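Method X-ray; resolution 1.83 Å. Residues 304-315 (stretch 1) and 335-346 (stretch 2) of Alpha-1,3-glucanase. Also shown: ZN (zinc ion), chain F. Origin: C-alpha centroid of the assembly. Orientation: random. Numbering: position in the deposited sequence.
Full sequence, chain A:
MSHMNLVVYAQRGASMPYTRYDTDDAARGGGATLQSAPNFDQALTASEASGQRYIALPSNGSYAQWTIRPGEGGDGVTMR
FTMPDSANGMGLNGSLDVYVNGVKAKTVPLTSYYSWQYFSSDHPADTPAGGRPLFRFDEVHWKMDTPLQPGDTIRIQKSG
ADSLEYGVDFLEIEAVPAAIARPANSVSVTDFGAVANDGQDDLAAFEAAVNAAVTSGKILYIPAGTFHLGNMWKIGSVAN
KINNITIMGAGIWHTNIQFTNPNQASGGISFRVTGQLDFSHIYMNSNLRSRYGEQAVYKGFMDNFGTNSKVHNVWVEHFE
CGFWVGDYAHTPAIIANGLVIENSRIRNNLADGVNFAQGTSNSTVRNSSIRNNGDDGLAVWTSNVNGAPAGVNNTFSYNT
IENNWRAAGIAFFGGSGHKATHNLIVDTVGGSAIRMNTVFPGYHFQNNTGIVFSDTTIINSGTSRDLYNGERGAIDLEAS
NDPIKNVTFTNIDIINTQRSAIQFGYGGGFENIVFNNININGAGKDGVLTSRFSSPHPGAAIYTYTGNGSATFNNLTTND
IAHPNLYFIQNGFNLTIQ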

# COMPACT_ATOMS: atom_id res chain seq x y z
N ASN A 304 16.74 -10.38 5.74
CA ASN A 304 16.60 -11.40 6.80
C ASN A 304 15.99 -10.80 8.08
O ASN A 304 16.68 -10.12 8.83
N PHE A 305 14.73 -11.13 8.35
CA PHE A 305 14.01 -10.49 9.45
C PHE A 305 13.96 -11.34 10.72
O PHE A 305 13.39 -10.89 11.72
N GLY A 306 14.54 -12.54 10.73
CA GLY A 306 14.66 -13.28 11.98
C GLY A 306 13.36 -13.91 12.47
O GLY A 306 12.45 -14.21 11.69
N THR A 307 13.27 -14.10 13.79
CA THR A 307 12.20 -14.86 14.43
C THR A 307 11.50 -14.01 15.49
O THR A 307 12.16 -13.45 16.38
N ASN A 308 10.17 -13.94 15.40
CA ASN A 308 9.33 -13.10 16.27
C ASN A 308 9.77 -11.64 16.27
O ASN A 308 9.70 -10.96 17.30
N SER A 309 10.20 -11.15 15.12
CA SER A 309 10.57 -9.74 15.01
C SER A 309 9.33 -8.87 14.83
O SER A 309 8.24 -9.34 14.51
N LYS A 310 9.51 -7.57 15.08
CA LYS A 310 8.45 -6.60 14.83
C LYS A 310 9.03 -5.39 14.12
O LYS A 310 10.07 -4.87 14.54
N VAL A 311 8.36 -4.94 13.07
CA VAL A 311 8.55 -3.59 12.54
C VAL A 311 7.20 -2.91 12.71
O VAL A 311 6.21 -3.34 12.11
N HIS A 312 7.14 -1.89 13.57
CA HIS A 312 5.84 -1.36 13.94
C HIS A 312 5.90 0.15 14.10
O HIS A 312 6.96 0.72 14.39
N ASN A 313 4.76 0.79 13.88
CA ASN A 313 4.68 2.25 13.99
C ASN A 313 5.73 2.92 13.11
O ASN A 313 6.49 3.79 13.55
N VAL A 314 5.82 2.48 11.86
CA VAL A 314 6.69 3.13 10.89
C VAL A 314 5.82 3.71 9.78
O VAL A 314 4.66 3.34 9.59
N TRP A 315 6.42 4.65 9.05
CA TRP A 315 5.77 5.36 7.95
C TRP A 315 6.78 5.36 6.82
O TRP A 315 7.84 5.99 6.94
N ILE A 335 14.52 -18.35 6.71
CA ILE A 335 13.22 -17.68 6.62
C ILE A 335 13.00 -16.81 7.84
O ILE A 335 13.52 -17.06 8.93
N ALA A 336 12.19 -15.77 7.64
CA ALA A 336 11.55 -15.08 8.75
C ALA A 336 10.35 -15.90 9.22
O ALA A 336 9.57 -16.41 8.41
N ASN A 337 10.21 -16.01 10.53
CA ASN A 337 9.14 -16.76 11.17
C ASN A 337 8.57 -15.89 12.28
O ASN A 337 9.32 -15.44 13.15
N GLY A 338 7.27 -15.63 12.23
CA GLY A 338 6.63 -14.85 13.28
C GLY A 338 6.84 -13.35 13.21
O GLY A 338 6.68 -12.67 14.23
N LEU A 339 7.21 -12.81 12.06
CA LEU A 339 7.34 -11.37 11.93
C LEU A 339 5.98 -10.70 12.06
O LEU A 339 4.98 -11.19 11.52
N VAL A 340 5.92 -9.59 12.78
CA VAL A 340 4.72 -8.78 12.86
C VAL A 340 5.04 -7.38 12.36
O VAL A 340 5.94 -6.71 12.89
N ILE A 341 4.30 -6.94 11.36
CA ILE A 341 4.31 -5.56 10.89
C ILE A 341 2.98 -4.95 11.34
O ILE A 341 1.92 -5.47 10.99
N GLU A 342 3.02 -3.89 12.14
CA GLU A 342 1.75 -3.38 12.63
C GLU A 342 1.81 -1.88 12.83
O GLU A 342 2.88 -1.27 12.94
N ASN A 343 0.61 -1.28 12.88
CA ASN A 343 0.44 0.13 13.23
C ASN A 343 1.24 1.04 12.31
O ASN A 343 1.76 2.07 12.75
N SER A 344 1.34 0.67 11.04
CA SER A 344 2.26 1.35 10.12
C SER A 344 1.52 1.91 8.91
O SER A 344 0.37 1.59 8.63
N ARG A 345 2.23 2.78 8.20
CA ARG A 345 1.71 3.48 7.03
C ARG A 345 2.66 3.19 5.89
O ARG A 345 3.82 3.62 5.91
N ILE A 346 2.20 2.41 4.92
CA ILE A 346 3.07 1.89 3.87
C ILE A 346 2.42 2.34 2.57
O ILE A 346 1.40 1.78 2.16

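At the apolar centre of the contact, Leu339 (chi1 t, chi2 p) starts sideways but brings its end closer to stretch 1. Its CD2 lies 3.9 Å from CD2 of Phe305, and its CD1 is 4.4 Å from Val311 CG2. Phe305 (m) points toward stretch 2, and its CB also packs 3.9 Å from Ala336 CB. Val311 (t) and Ile341 (m, t) lie on one face of the sheet, with Val311 beside Leu339.

Further along, Arg345 (m, t, t) covers one face of the Trp315 indole (chi1 t). Arg345 CB sits 3.9 Å from the centroid of the Trp315 five-membered ring in a CH-pi contact, while Arg345 CZ lies 4.9 Å from the centroid of the Trp315 six-membered ring, a cation-pi interaction. The extended arginine thus follows the length of the indole.

Residues 310-312 run parallel to 340-342, so Lys310, Val311 and His312 pair with Val340, Ile341 and Glu342. Lys310, Val340, His312 and Glu342 occupy the face opposite Val311 and Ile341. Glu342 (p, t) leans toward stretch 1, placing its CG 3.6 Å from His312 CB and its OE2 3.7 Å from Lys310 CD. The imidazole of His312 (p) leads away: its NE2 binds the zinc ion at 2.1 Å, and its ND1 donates to Asn313 OD1 (2.8 Å). The same OD1 receives a weak hydrogen bond from Asn343 ND2 (3.5 Å); both asparagines are m. Next to this corner, Ser344 OG (m) donates to Glu342 O (2.8 Å) and accepts from Val314 N (3.2 Å), linking the two stretches where the chain turns.

At the other end, Ser309 OG donates to Phe305 O (2.5 Å). Water extends the polar edge: Thr307 OG1 (m) hydrogen-bonds water 1 (2.8 Å), which donates to Ile335 O (2.5 Å), and water 2 joins Thr307 OG1 (3.2 Å) to Asn337 ND2 (3.0 Å).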

# COMPACT_ATOMS: atom_id res chain seq x y z
CB ASN A 304 17.94 -12.05 7.12
CG ASN A 304 18.63 -12.61 5.91
OD1 ASN A 304 19.78 -12.28 5.63
ND2 ASN A 304 17.95 -13.49 5.18
CB PHE A 305 12.57 -10.16 9.01
CG PHE A 305 12.45 -8.99 8.03
CD1 PHE A 305 12.88 -9.11 6.72
CD2 PHE A 305 11.85 -7.80 8.43
CE1 PHE A 305 12.74 -8.05 5.81
CE2 PHE A 305 11.70 -6.73 7.53
CZ PHE A 305 12.14 -6.86 6.22
CB THR A 307 12.75 -16.15 15.06
OG1 THR A 307 13.21 -17.02 14.03
CG2 THR A 307 11.67 -16.87 15.86
CB ASN A 308 9.28 -13.65 17.70
CG ASN A 308 8.43 -14.88 17.80
OD1 ASN A 308 7.69 -15.20 16.87
ND2 ASN A 308 8.52 -15.58 18.93
CB SER A 309 11.55 -9.53 13.86
OG SER A 309 12.77 -10.23 14.09
CB LYS A 310 7.77 -6.14 16.12
CG LYS A 310 7.09 -7.20 16.94
CD LYS A 310 5.94 -6.56 17.72
CE LYS A 310 5.07 -7.60 18.43
NZ LYS A 310 5.71 -8.11 19.67
CB VAL A 311 9.00 -3.59 11.07
CG1 VAL A 311 9.29 -2.14 10.61
CG2 VAL A 311 10.22 -4.48 10.87
CB HIS A 312 5.34 -2.03 15.24
CG HIS A 312 6.14 -1.69 16.46
ND1 HIS A 312 5.86 -0.59 17.25
CD2 HIS A 312 7.19 -2.32 17.04
CE1 HIS A 312 6.70 -0.56 18.27
NE2 HIS A 312 7.52 -1.60 18.16
CB ASN A 313 4.82 2.69 15.45
CG ASN A 313 3.68 2.19 16.32
OD1 ASN A 313 3.70 1.07 16.82
ND2 ASN A 313 2.67 3.03 16.49
CB VAL A 314 7.76 2.18 10.31
CG1 VAL A 314 8.74 1.71 11.40
CG2 VAL A 314 7.12 0.98 9.58
CB TRP A 315 5.40 6.77 8.39
CG TRP A 315 4.48 7.54 7.47
CD1 TRP A 315 4.12 7.21 6.20
CD2 TRP A 315 3.81 8.77 7.78
NE1 TRP A 315 3.25 8.16 5.69
CE2 TRP A 315 3.05 9.12 6.65
CE3 TRP A 315 3.78 9.61 8.91
CZ2 TRP A 315 2.27 10.29 6.61
CZ3 TRP A 315 2.99 10.76 8.87
CH2 TRP A 315 2.24 11.08 7.73
CB ILE A 335 12.04 -18.66 6.48
CG1 ILE A 335 11.77 -19.40 7.80
CG2 ILE A 335 12.27 -19.64 5.32
CD1 ILE A 335 10.44 -20.15 7.83
CB ALA A 336 11.09 -13.69 8.32
CB ASN A 337 9.69 -18.08 11.74
CG ASN A 337 8.61 -19.11 12.04
OD1 ASN A 337 7.46 -18.97 11.64
ND2 ASN A 337 9.01 -20.17 12.72
CB LEU A 339 7.96 -11.01 10.57
CG LEU A 339 7.93 -9.53 10.18
CD1 LEU A 339 8.88 -8.71 11.06
CD2 LEU A 339 8.28 -9.37 8.72
CB VAL A 340 4.15 -8.73 14.29
CG1 VAL A 340 2.92 -7.80 14.34
CG2 VAL A 340 3.77 -10.14 14.74
CB ILE A 341 4.47 -5.49 9.36
CG1 ILE A 341 5.82 -6.09 8.94
CG2 ILE A 341 4.32 -4.05 8.86
CD1 ILE A 341 5.92 -6.32 7.41
CB GLU A 342 1.33 -4.06 13.95
CG GLU A 342 2.27 -3.81 15.11
CD GLU A 342 1.91 -4.63 16.36
OE1 GLU A 342 0.77 -5.16 16.42
OE2 GLU A 342 2.75 -4.74 17.26
CB ASN A 343 0.83 0.39 14.69
CG ASN A 343 0.11 -0.52 15.68
OD1 ASN A 343 -0.94 -1.11 15.38
ND2 ASN A 343 0.66 -0.62 16.90
CB SER A 344 3.37 0.39 9.67
OG SER A 344 4.13 -0.03 10.79
CB ARG A 345 1.58 4.98 7.30
CG ARG A 345 0.69 5.26 8.53
CD ARG A 345 0.69 6.75 8.93
NE ARG A 345 0.19 6.91 10.30
CZ ARG A 345 -0.30 8.04 10.80
NH1 ARG A 345 -0.37 9.12 10.03
NH2 ARG A 345 -0.75 8.10 12.05
CB ILE A 346 3.20 0.36 3.95
CG1 ILE A 346 3.71 -0.04 5.34
CG2 ILE A 346 4.14 -0.15 2.85
CD1 ILE A 346 3.45 -1.52 5.72
ZN ZN F . 8.93 -2.11 19.61
O HOH W 1 13.20 -17.71 11.28
O HOH W 2 11.80 -19.92 13.80
O HOH W 3 10.44 -12.44 12.49
O HOH W 4 9.38 -0.21 20.43